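Local coordinates for alpha-rhamnosidase (Dictyoglomus thermophilum, PDB 6I60), which probably hydrolyses terminal non-reducing alpha-L-rhamnose residues from alpha-L-rhamnosides, including the rhamnose units of natural flavonoids, at residues A[30-35]-A[115-120]; A[68-73]-A[87-92]; A[34-39]-A[52-57]. All blocks are in the same frame, centred on the assembly; numbering follows the deposited sequence.

The three contacts are one worked example of how a small immunoglobulin-like beta sandwich, the N-terminal domain of this glycosidase, is put together. Contact 3 pairs two strands of its three-stranded sheet; contact 2 pairs strand 68-74 with the outermost strand 88-89 of the five-stranded sheet; contact 1 packs the loop before strand 35-37 onto that second sheet, bridging the two. Contacts 1 and 3 share Asp34 and Leu35, with centres about 9 Å apart. Contacts 1 and 2 meet through neighbouring strands, centres about 11 Å apart; contacts 2 and 3, about 14 Å apart, touch where Tyr69 meets Trp55. Contact 3 also reaches helix 524-535 of the glycosidase domain, through the Glu38-Arg528 salt bridge.

Contact 1. Residues A[30-35]-A[115-120]; sequences YSPFDL and WKVRWW
The indole of Trp115 presents one face to Leu35, and that of Trp119 offers its N-H edge to the backbone of Tyr30. Over Trp115, methyl CD2 of Leu35 sits 3.6 Å from the centroid of the six-membered ring and 18° off its normal, a CH-pi contact displaced toward the rim. CB of the same leucine follows it down, 3.6 Å from Trp115 CZ2. On the Trp119 ring, Tyr30 O lies at the edge and in the plane, held by NE1 at 3.0 Å in a hydrogen bond that is almost straight (173°) and runs nearly along the C=O axis.

Between the two indoles the apolar surface continues through Pro32 and Val117. The proline ring approaches Trp119 obliquely, its CD 3.5 Å from Trp119 CD1, and turns CG to Val117 CG1 at 3.7 Å. This same methyl also meets Leu35 CD2 at 3.5 Å, which makes it the shared neighbour of proline and leucine. Trp119 holds CG between its backbone N and carbonyl carbon (chi1 75°), and this torsion helps bring the pyrrole edge to the loop carbonyl.

In the immunoglobulin-like domain, strand 112-120 belongs to the five-stranded sheet, whereas residues 30-35 lead to a corner at Asp34 and into the opposing three-stranded sheet. The lead-in is also tied to the three-stranded sheet, through a backbone bond between Phe33 and Lys56. Ser127 OG is a further hydrogen-bonding partner of Tyr30 O, and Phe53 meets Trp115 edge-to-face.

Chemically, then, the contact is apolar but for one directional bond: the buried indole N-H of Trp119 finds its acceptor in a loop carbonyl, which probably helps set the loop's position against the strand, while the rest is van der Waals packing and the leucine's CH-pi contact.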
loop_
_atom_site.group_PDB
_atom_site.type_symbol
_atom_site.label_atom_id
_atom_site.label_comp_id
_atom_site.label_asym_id
_atom_site.label_seq_id
_atom_site.Cartn_x
_atom_site.Cartn_y
_atom_site.Cartn_z
ATOM N N TYR A 30 23.147 -5.723 -24.034
ATOM C CA TYR A 30 21.841 -5.291 -23.553
ATOM C C TYR A 30 21.979 -3.986 -22.778
ATOM O O TYR A 30 22.742 -3.911 -21.808
ATOM C CB TYR A 30 21.200 -6.364 -22.676
ATOM C CG TYR A 30 20.768 -7.594 -23.436
ATOM C CD1 TYR A 30 19.889 -7.498 -24.506
ATOM C CD2 TYR A 30 21.241 -8.851 -23.086
ATOM C CE1 TYR A 30 19.491 -8.621 -25.205
ATOM C CE2 TYR A 30 20.849 -9.979 -23.778
ATOM C CZ TYR A 30 19.974 -9.858 -24.837
ATOM O OH TYR A 30 19.582 -10.981 -25.529
ATOM N N SER A 31 21.239 -2.969 -23.205
ATOM C CA SER A 31 21.150 -1.720 -22.471
ATOM C C SER A 31 20.195 -1.873 -21.290
ATOM O O SER A 31 19.380 -2.797 -21.255
ATOM C CB SER A 31 20.677 -0.603 -23.398
ATOM O OG SER A 31 19.263 -0.582 -23.495
ATOM N N PRO A 32 20.290 -0.990 -20.294
ATOM C CA PRO A 32 19.342 -1.047 -19.175
ATOM C C PRO A 32 17.906 -0.896 -19.658
ATOM O O PRO A 32 17.621 -0.158 -20.604
ATOM C CB PRO A 32 19.765 0.130 -18.291
ATOM C CG PRO A 32 21.201 0.341 -18.614
ATOM C CD PRO A 32 21.347 0.012 -20.070
ATOM N N PHE A 33 16.999 -1.615 -19.003
ATOM C CA PHE A 33 15.593 -1.629 -19.374
ATOM C C PHE A 33 14.739 -1.308 -18.155
ATOM O O PHE A 33 15.219 -1.284 -17.018
ATOM C CB PHE A 33 15.184 -2.984 -19.975
ATOM C CG PHE A 33 15.297 -4.135 -19.016
ATOM C CD1 PHE A 33 16.512 -4.763 -18.805
ATOM C CD2 PHE A 33 14.183 -4.593 -18.328
ATOM C CE1 PHE A 33 16.617 -5.824 -17.922
ATOM C CE2 PHE A 33 14.282 -5.653 -17.446
ATOM C CZ PHE A 33 15.500 -6.269 -17.241
ATOM N N ASP A 34 13.454 -1.066 -18.415
ATOM C CA ASP A 34 12.479 -0.717 -17.381
ATOM C C ASP A 34 12.957 0.484 -16.568
ATOM O O ASP A 34 13.038 0.450 -15.337
ATOM C CB ASP A 34 12.183 -1.915 -16.476
ATOM C CG ASP A 34 10.919 -1.728 -15.655
ATOM O OD1 ASP A 34 10.222 -0.708 -15.853
ATOM O OD2 ASP A 34 10.628 -2.596 -14.805
ATOM N N LEU A 35 13.280 1.559 -17.278
ATOM C CA LEU A 35 13.788 2.768 -16.645
ATOM C C LEU A 35 12.638 3.520 -15.988
ATOM O O LEU A 35 11.648 3.859 -16.648
ATOM C CB LEU A 35 14.502 3.644 -17.673
ATOM C CG LEU A 35 15.968 3.288 -17.927
ATOM C CD1 LEU A 35 16.080 2.145 -18.923
ATOM C CD2 LEU A 35 16.722 4.507 -18.423
ATOM N N TRP A 115 15.935 11.152 -20.768
ATOM C CA TRP A 115 17.101 10.561 -20.127
ATOM C C TRP A 115 17.323 9.139 -20.620
ATOM O O TRP A 115 16.371 8.373 -20.786
ATOM C CB TRP A 115 16.971 10.583 -18.596
ATOM C CG TRP A 115 15.943 9.647 -18.020
ATOM C CD1 TRP A 115 14.589 9.709 -18.188
ATOM C CD2 TRP A 115 16.189 8.526 -17.160
ATOM N NE1 TRP A 115 13.980 8.691 -17.492
ATOM C CE2 TRP A 115 14.940 7.951 -16.854
ATOM C CE3 TRP A 115 17.347 7.949 -16.624
ATOM C CZ2 TRP A 115 14.815 6.828 -16.037
ATOM C CZ3 TRP A 115 17.220 6.836 -15.812
ATOM C CH2 TRP A 115 15.964 6.288 -15.527
ATOM N N LYS A 116 18.589 8.808 -20.861
ATOM C CA LYS A 116 19.049 7.458 -21.142
ATOM C C LYS A 116 20.119 7.084 -20.123
ATOM O O LYS A 116 20.546 7.910 -19.312
ATOM C CB LYS A 116 19.600 7.339 -22.569
ATOM C CG LYS A 116 19.126 8.427 -23.516
ATOM C CD LYS A 116 20.060 8.572 -24.708
ATOM C CE LYS A 116 21.351 9.275 -24.316
ATOM N NZ LYS A 116 22.267 9.443 -25.479
ATOM N N VAL A 117 20.562 5.829 -20.164
ATOM C CA VAL A 117 21.575 5.371 -19.217
ATOM C C VAL A 117 22.337 4.205 -19.832
ATOM O O VAL A 117 21.769 3.382 -20.556
ATOM C CB VAL A 117 20.940 4.999 -17.853
ATOM C CG1 VAL A 117 20.074 3.762 -17.972
ATOM C CG2 VAL A 117 22.014 4.802 -16.793
ATOM N N ARG A 118 23.637 4.160 -19.556
ATOM C CA ARG A 118 24.499 3.033 -19.878
ATOM C C ARG A 118 25.017 2.410 -18.589
ATOM O O ARG A 118 25.010 3.035 -17.526
ATOM C CB ARG A 118 25.686 3.457 -20.750
ATOM C CG ARG A 118 25.310 4.074 -22.082
ATOM C CD ARG A 118 26.546 4.350 -22.932
ATOM N NE ARG A 118 27.578 5.082 -22.200
ATOM C CZ ARG A 118 28.394 5.976 -22.750
ATOM N NH1 ARG A 118 28.304 6.250 -24.044
ATOM N NH2 ARG A 118 29.305 6.590 -22.010
ATOM N N TRP A 119 25.480 1.168 -18.696
ATOM C CA TRP A 119 26.028 0.465 -17.547
ATOM C C TRP A 119 27.239 -0.344 -17.981
ATOM O O TRP A 119 27.327 -0.803 -19.122
ATOM C CB TRP A 119 24.982 -0.447 -16.887
ATOM C CG TRP A 119 24.699 -1.708 -17.647
ATOM C CD1 TRP A 119 24.088 -1.814 -18.862
ATOM C CD2 TRP A 119 25.011 -3.046 -17.236
ATOM N NE1 TRP A 119 24.002 -3.135 -19.236
ATOM C CE2 TRP A 119 24.560 -3.911 -18.254
ATOM C CE3 TRP A 119 25.627 -3.598 -16.107
ATOM C CZ2 TRP A 119 24.706 -5.295 -18.178
ATOM C CZ3 TRP A 119 25.771 -4.972 -16.034
ATOM C CH2 TRP A 119 25.312 -5.805 -17.063
ATOM N N TRP A 120 28.180 -0.501 -17.058
ATOM C CA TRP A 120 29.380 -1.292 -17.276
ATOM C C TRP A 120 29.267 -2.582 -16.476
ATOM O O TRP A 120 28.965 -2.550 -15.278
ATOM C CB TRP A 120 30.633 -0.513 -16.868
ATOM C CG TRP A 120 31.068 0.510 -17.878
ATOM C CD1 TRP A 120 32.105 0.402 -18.759
ATOM C CD2 TRP A 120 30.480 1.798 -18.109
ATOM N NE1 TRP A 120 32.198 1.539 -19.525
ATOM C CE2 TRP A 120 31.213 2.412 -19.145
ATOM C CE3 TRP A 120 29.406 2.491 -17.541
ATOM C CZ2 TRP A 120 30.907 3.686 -19.624
ATOM C CZ3 TRP A 120 29.104 3.756 -18.018
ATOM C CH2 TRP A 120 29.852 4.339 -19.049
#

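Contact 2. Residues A[68-73]-A[87-92]; sequences AYQVIV and VWDTGK
Thr90 lies obliquely across Val71, its methyl CG2 3.6 Å from Val71 CG1, its hydroxyl turned to the backbone. OG1 accepts from Val71 N at 3.3 Å and donates to Gly91 O in the carbonyl plane, on a lone pair. With OG1 flanked by both backbone branches (chi1 69°), Thr90 also sends CG2 over one face of the Trp88 ring. That indole meets Val73 CG2 at its edge, while the two CB atoms of Val73 and Trp88 stand 3.7 Å apart.

These residues form the antiparallel outer edge of the five-stranded sheet in the immunoglobulin-like domain, and a classic beta bulge interrupts the pairing: Val87 and Trp88 both face Val73. Val73 O accepts both their N-H groups, each at 3.0 Å and from the same face of its plane.

On the sheet face carrying Ile72, opposite Val73 and Trp88, the Gln70 and Asp89 side chains cross obliquely, amide and carboxylate planes 16° apart. Gln70 NE2 donates a long, bent hydrogen bond to Asp89 OD1 at 3.3 Å, on its syn side, 28° out of the carboxylate plane. The same oxygen takes Gly91 N end-on, closing an Asx turn, and Ile72 runs beside the aspartate with CD1 3.6 Å from OD2.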
loop_
_atom_site.group_PDB
_atom_site.type_symbol
_atom_site.label_atom_id
_atom_site.label_comp_id
_atom_site.label_asym_id
_atom_site.label_seq_id
_atom_site.Cartn_x
_atom_site.Cartn_y
_atom_site.Cartn_z
ATOM N N ALA A 68 29.704 0.186 -13.180
ATOM C CA ALA A 68 29.669 1.615 -13.455
ATOM C C ALA A 68 28.409 1.938 -14.243
ATOM O O ALA A 68 27.874 1.086 -14.957
ATOM C CB ALA A 68 30.913 2.072 -14.226
ATOM N N TYR A 69 27.943 3.178 -14.104
ATOM C CA TYR A 69 26.782 3.655 -14.840
ATOM C C TYR A 69 27.013 5.098 -15.271
ATOM O O TYR A 69 27.895 5.789 -14.757
ATOM C CB TYR A 69 25.492 3.551 -14.009
ATOM C CG TYR A 69 25.404 4.552 -12.875
ATOM C CD1 TYR A 69 24.838 5.808 -13.067
ATOM C CD2 TYR A 69 25.889 4.240 -11.613
ATOM C CE1 TYR A 69 24.763 6.724 -12.037
ATOM C CE2 TYR A 69 25.815 5.148 -10.574
ATOM C CZ TYR A 69 25.254 6.389 -10.793
ATOM O OH TYR A 69 25.181 7.295 -9.759
ATOM N N GLN A 70 26.200 5.544 -16.224
ATOM C CA GLN A 70 26.214 6.933 -16.668
ATOM C C GLN A 70 24.841 7.267 -17.223
ATOM O O GLN A 70 24.383 6.618 -18.167
ATOM C CB GLN A 70 27.287 7.174 -17.730
ATOM C CG GLN A 70 27.238 8.575 -18.323
ATOM C CD GLN A 70 27.897 8.660 -19.683
ATOM O OE1 GLN A 70 28.516 7.702 -20.145
ATOM N NE2 GLN A 70 27.773 9.812 -20.331
ATOM N N VAL A 71 24.188 8.271 -16.646
ATOM C CA VAL A 71 22.867 8.705 -17.083
ATOM C C VAL A 71 22.986 10.115 -17.641
ATOM O O VAL A 71 23.656 10.972 -17.052
ATOM C CB VAL A 71 21.838 8.634 -15.939
ATOM C CG1 VAL A 71 22.399 9.238 -14.669
ATOM C CG2 VAL A 71 20.548 9.331 -16.336
ATOM N N ILE A 72 22.362 10.347 -18.790
ATOM C CA ILE A 72 22.374 11.641 -19.457
ATOM C C ILE A 72 20.958 12.189 -19.427
ATOM O O ILE A 72 20.010 11.478 -19.781
ATOM C CB ILE A 72 22.882 11.518 -20.904
ATOM C CG1 ILE A 72 24.385 11.228 -20.909
ATOM C CG2 ILE A 72 22.538 12.769 -21.695
ATOM C CD1 ILE A 72 25.096 11.632 -22.181
ATOM N N VAL A 73 20.800 13.438 -18.998
ATOM C CA VAL A 73 19.499 14.087 -19.023
ATOM C C VAL A 73 19.611 15.320 -19.901
ATOM O O VAL A 73 20.562 16.099 -19.767
ATOM C CB VAL A 73 18.998 14.440 -17.613
ATOM C CG1 VAL A 73 17.603 15.119 -17.685
ATOM C CG2 VAL A 73 19.031 13.176 -16.728
ATOM N N VAL A 87 21.254 19.022 -19.390
ATOM C CA VAL A 87 20.995 19.412 -18.013
ATOM C C VAL A 87 21.569 18.438 -16.989
ATOM O O VAL A 87 21.640 18.789 -15.797
ATOM C CB VAL A 87 19.486 19.622 -17.766
ATOM C CG1 VAL A 87 18.879 20.410 -18.949
ATOM C CG2 VAL A 87 18.780 18.313 -17.497
ATOM N N TRP A 88 21.990 17.234 -17.385
ATOM C CA TRP A 88 22.758 16.372 -16.495
ATOM C C TRP A 88 23.629 15.424 -17.306
ATOM O O TRP A 88 23.204 14.904 -18.341
ATOM C CB TRP A 88 21.865 15.558 -15.552
ATOM C CG TRP A 88 22.598 15.098 -14.304
ATOM C CD1 TRP A 88 23.782 15.586 -13.824
ATOM C CD2 TRP A 88 22.192 14.072 -13.385
ATOM N NE1 TRP A 88 24.136 14.931 -12.669
ATOM C CE2 TRP A 88 23.177 13.997 -12.377
ATOM C CE3 TRP A 88 21.093 13.210 -13.316
ATOM C CZ2 TRP A 88 23.094 13.095 -11.315
ATOM C CZ3 TRP A 88 21.014 12.315 -12.261
ATOM C CH2 TRP A 88 22.009 12.265 -11.277
ATOM N N ASP A 89 24.844 15.190 -16.806
ATOM C CA ASP A 89 25.748 14.192 -17.378
ATOM C C ASP A 89 26.677 13.730 -16.258
ATOM O O ASP A 89 27.640 14.426 -15.922
ATOM C CB ASP A 89 26.533 14.755 -18.556
ATOM C CG ASP A 89 27.266 13.677 -19.338
ATOM O OD1 ASP A 89 27.674 12.663 -18.724
ATOM O OD2 ASP A 89 27.438 13.846 -20.564
ATOM N N THR A 90 26.377 12.564 -15.683
ATOM C CA THR A 90 27.175 12.050 -14.577
ATOM C C THR A 90 28.543 11.552 -15.021
ATOM O O THR A 90 29.462 11.492 -14.198
ATOM C CB THR A 90 26.436 10.910 -13.873
ATOM O OG1 THR A 90 26.367 9.773 -14.744
ATOM C CG2 THR A 90 25.034 11.338 -13.507
ATOM N N GLY A 91 28.701 11.193 -16.291
ATOM C CA GLY A 91 29.913 10.518 -16.694
ATOM C C GLY A 91 29.921 9.100 -16.145
ATOM O O GLY A 91 28.968 8.634 -15.519
ATOM N N LYS A 92 31.031 8.410 -16.393
ATOM C CA LYS A 92 31.201 7.045 -15.895
ATOM C C LYS A 92 31.318 7.084 -14.377
ATOM O O LYS A 92 32.389 7.351 -13.828
ATOM C CB LYS A 92 32.426 6.391 -16.524
ATOM C CG LYS A 92 32.653 4.954 -16.078
ATOM C CD LYS A 92 33.646 4.243 -16.980
ATOM C CE LYS A 92 34.182 2.985 -16.326
ATOM N NZ LYS A 92 34.852 2.104 -17.319
#

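Contact 3. Residues A[34-39]-A[52-57]; sequences DLKCEF and IFSWKL
A short antiparallel strand pair within the three-stranded sheet of the domain joins residues 34-39 to 52-57, with Lys36 and Ser54 as its hydrogen-bonded pair. Lys36 N donates to Ser54 O, and Lys36 O is gripped twice by Ser54: its N comes almost in line with the carbonyl bond at 2.9 Å, while OG donates from above the carbonyl plane at 3.2 Å. The serine's chi1 of 37° turns OG across to the neighbouring strand, toward this oxygen.

On the opposite face of the sheet, the non-hydrogen-bonded pair Cys37 and Phe53 makes a sulfur-aromatic contact, SG 4.5 Å from the ring centroid and oblique to it. Phe53 continues edge-to-face into Phe135 of strand 133-137, which belongs to the other sheet of the immunoglobulin-like sandwich.

As strand 35-37 ends, Glu38 adds a side-chain bond to the ladder: its backbone N donates to Ile52 O at 2.8 Å, and the side chain, bent about its CB-CG bond (chi2 -59°), curls back so that OE2 accepts a hydrogen bond from Ile52 N at 2.9 Å. OE1 forms a salt bridge with Arg528 of helix 524-535, linking the strand pair to the helical catalytic domain. An alanine here would remove the carboxylate, and is likely to leave Ile52 N without this acceptor and Arg528 without this counter-charge.

Next to it, Phe39 and Ile52 lie aslant, Phe39 CZ 3.8 Å from Ile52 CG2, and both side chains also touch helix 524-535.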
loop_
_atom_site.group_PDB
_atom_site.type_symbol
_atom_site.label_atom_id
_atom_site.label_comp_id
_atom_site.label_asym_id
_atom_site.label_seq_id
_atom_site.Cartn_x
_atom_site.Cartn_y
_atom_site.Cartn_z
ATOM N N ASP A 34 13.454 -1.066 -18.415
ATOM C CA ASP A 34 12.479 -0.717 -17.381
ATOM C C ASP A 34 12.957 0.484 -16.568
ATOM O O ASP A 34 13.038 0.450 -15.337
ATOM C CB ASP A 34 12.183 -1.915 -16.476
ATOM C CG ASP A 34 10.919 -1.728 -15.655
ATOM O OD1 ASP A 34 10.222 -0.708 -15.853
ATOM O OD2 ASP A 34 10.628 -2.596 -14.805
ATOM N N LEU A 35 13.280 1.559 -17.278
ATOM C CA LEU A 35 13.788 2.768 -16.645
ATOM C C LEU A 35 12.638 3.520 -15.988
ATOM O O LEU A 35 11.648 3.859 -16.648
ATOM C CB LEU A 35 14.502 3.644 -17.673
ATOM C CG LEU A 35 15.968 3.288 -17.927
ATOM C CD1 LEU A 35 16.080 2.145 -18.923
ATOM C CD2 LEU A 35 16.722 4.507 -18.423
ATOM N N LYS A 36 12.768 3.782 -14.691
ATOM C CA LYS A 36 11.716 4.415 -13.910
ATOM C C LYS A 36 12.237 5.707 -13.298
ATOM O O LYS A 36 13.334 5.737 -12.732
ATOM C CB LYS A 36 11.210 3.477 -12.808
ATOM C CG LYS A 36 10.831 2.088 -13.298
ATOM C CD LYS A 36 9.525 1.613 -12.680
ATOM C CE LYS A 36 9.498 0.097 -12.551
ATOM N NZ LYS A 36 10.032 -0.359 -11.236
ATOM N N CYS A 37 11.450 6.770 -13.426
ATOM C CA CYS A 37 11.666 8.010 -12.697
ATOM C C CYS A 37 10.571 8.138 -11.650
ATOM O O CYS A 37 9.385 8.016 -11.973
ATOM C CB CYS A 37 11.654 9.218 -13.634
ATOM S SG CYS A 37 11.743 10.805 -12.779
ATOM N N GLU A 38 10.971 8.369 -10.399
ATOM C CA GLU A 38 10.053 8.324 -9.261
ATOM C C GLU A 38 9.352 6.970 -9.167
ATOM O O GLU A 38 8.192 6.887 -8.758
ATOM C CB GLU A 38 9.026 9.460 -9.321
ATOM C CG GLU A 38 9.577 10.818 -8.916
ATOM C CD GLU A 38 10.127 10.823 -7.503
ATOM O OE1 GLU A 38 9.348 11.087 -6.561
ATOM O OE2 GLU A 38 11.338 10.558 -7.337
ATOM N N PHE A 39 10.060 5.907 -9.558
ATOM C CA PHE A 39 9.536 4.540 -9.522
ATOM C C PHE A 39 8.273 4.404 -10.370
ATOM O O PHE A 39 7.328 3.702 -10.003
ATOM C CB PHE A 39 9.282 4.083 -8.084
ATOM C CG PHE A 39 10.494 4.169 -7.206
ATOM C CD1 PHE A 39 11.449 3.166 -7.221
ATOM C CD2 PHE A 39 10.684 5.259 -6.371
ATOM C CE1 PHE A 39 12.566 3.243 -6.416
ATOM C CE2 PHE A 39 11.802 5.344 -5.563
ATOM C CZ PHE A 39 12.744 4.336 -5.587
ATOM N N ILE A 52 14.091 10.409 -8.216
ATOM C CA ILE A 52 14.848 9.167 -8.110
ATOM C C ILE A 52 14.787 8.436 -9.446
ATOM O O ILE A 52 13.704 8.265 -10.022
ATOM C CB ILE A 52 14.306 8.283 -6.973
ATOM C CG1 ILE A 52 14.336 9.040 -5.642
ATOM C CG2 ILE A 52 15.098 6.989 -6.879
ATOM C CD1 ILE A 52 15.724 9.201 -5.055
ATOM N N PHE A 53 15.946 8.007 -9.938
ATOM C CA PHE A 53 16.054 7.255 -11.182
ATOM C C PHE A 53 16.457 5.817 -10.880
ATOM O O PHE A 53 17.238 5.562 -9.957
ATOM C CB PHE A 53 17.076 7.894 -12.128
ATOM C CG PHE A 53 16.652 9.231 -12.670
ATOM C CD1 PHE A 53 15.878 9.315 -13.817
ATOM C CD2 PHE A 53 17.025 10.402 -12.033
ATOM C CE1 PHE A 53 15.486 10.542 -14.319
ATOM C CE2 PHE A 53 16.636 11.633 -12.528
ATOM C CZ PHE A 53 15.865 11.703 -13.673
ATOM N N SER A 54 15.924 4.882 -11.663
ATOM C CA SER A 54 16.201 3.469 -11.455
ATOM C C SER A 54 16.126 2.740 -12.788
ATOM O O SER A 54 15.539 3.232 -13.756
ATOM C CB SER A 54 15.225 2.849 -10.446
ATOM O OG SER A 54 13.924 3.391 -10.597
ATOM N N TRP A 55 16.730 1.553 -12.824
ATOM C CA TRP A 55 16.757 0.738 -14.031
ATOM C C TRP A 55 17.107 -0.694 -13.657
ATOM O O TRP A 55 17.693 -0.955 -12.603
ATOM C CB TRP A 55 17.762 1.278 -15.052
ATOM C CG TRP A 55 19.140 1.436 -14.490
ATOM C CD1 TRP A 55 20.084 0.461 -14.347
ATOM C CD2 TRP A 55 19.726 2.641 -13.985
ATOM N NE1 TRP A 55 21.224 0.986 -13.786
ATOM C CE2 TRP A 55 21.030 2.323 -13.554
ATOM C CE3 TRP A 55 19.276 3.958 -13.857
ATOM C CZ2 TRP A 55 21.886 3.272 -13.007
ATOM C CZ3 TRP A 55 20.126 4.897 -13.313
ATOM C CH2 TRP A 55 21.418 4.551 -12.896
ATOM N N LYS A 56 16.746 -1.617 -14.545
ATOM C CA LYS A 56 17.053 -3.033 -14.402
ATOM C C LYS A 56 18.069 -3.455 -15.456
ATOM O O LYS A 56 18.256 -2.783 -16.474
ATOM C CB LYS A 56 15.783 -3.883 -14.519
ATOM C CG LYS A 56 14.729 -3.563 -13.474
ATOM C CD LYS A 56 13.395 -4.209 -13.812
ATOM C CE LYS A 56 12.361 -3.947 -12.724
ATOM N NZ LYS A 56 12.793 -4.487 -11.404
ATOM N N LEU A 57 18.724 -4.588 -15.207
ATOM C CA LEU A 57 19.829 -5.035 -16.043
ATOM C C LEU A 57 19.607 -6.465 -16.511
ATOM O O LEU A 57 18.922 -7.255 -15.858
ATOM C CB LEU A 57 21.163 -4.940 -15.296
ATOM C CG LEU A 57 21.509 -3.551 -14.763
ATOM C CD1 LEU A 57 22.723 -3.611 -13.857
ATOM C CD2 LEU A 57 21.734 -2.588 -15.916
#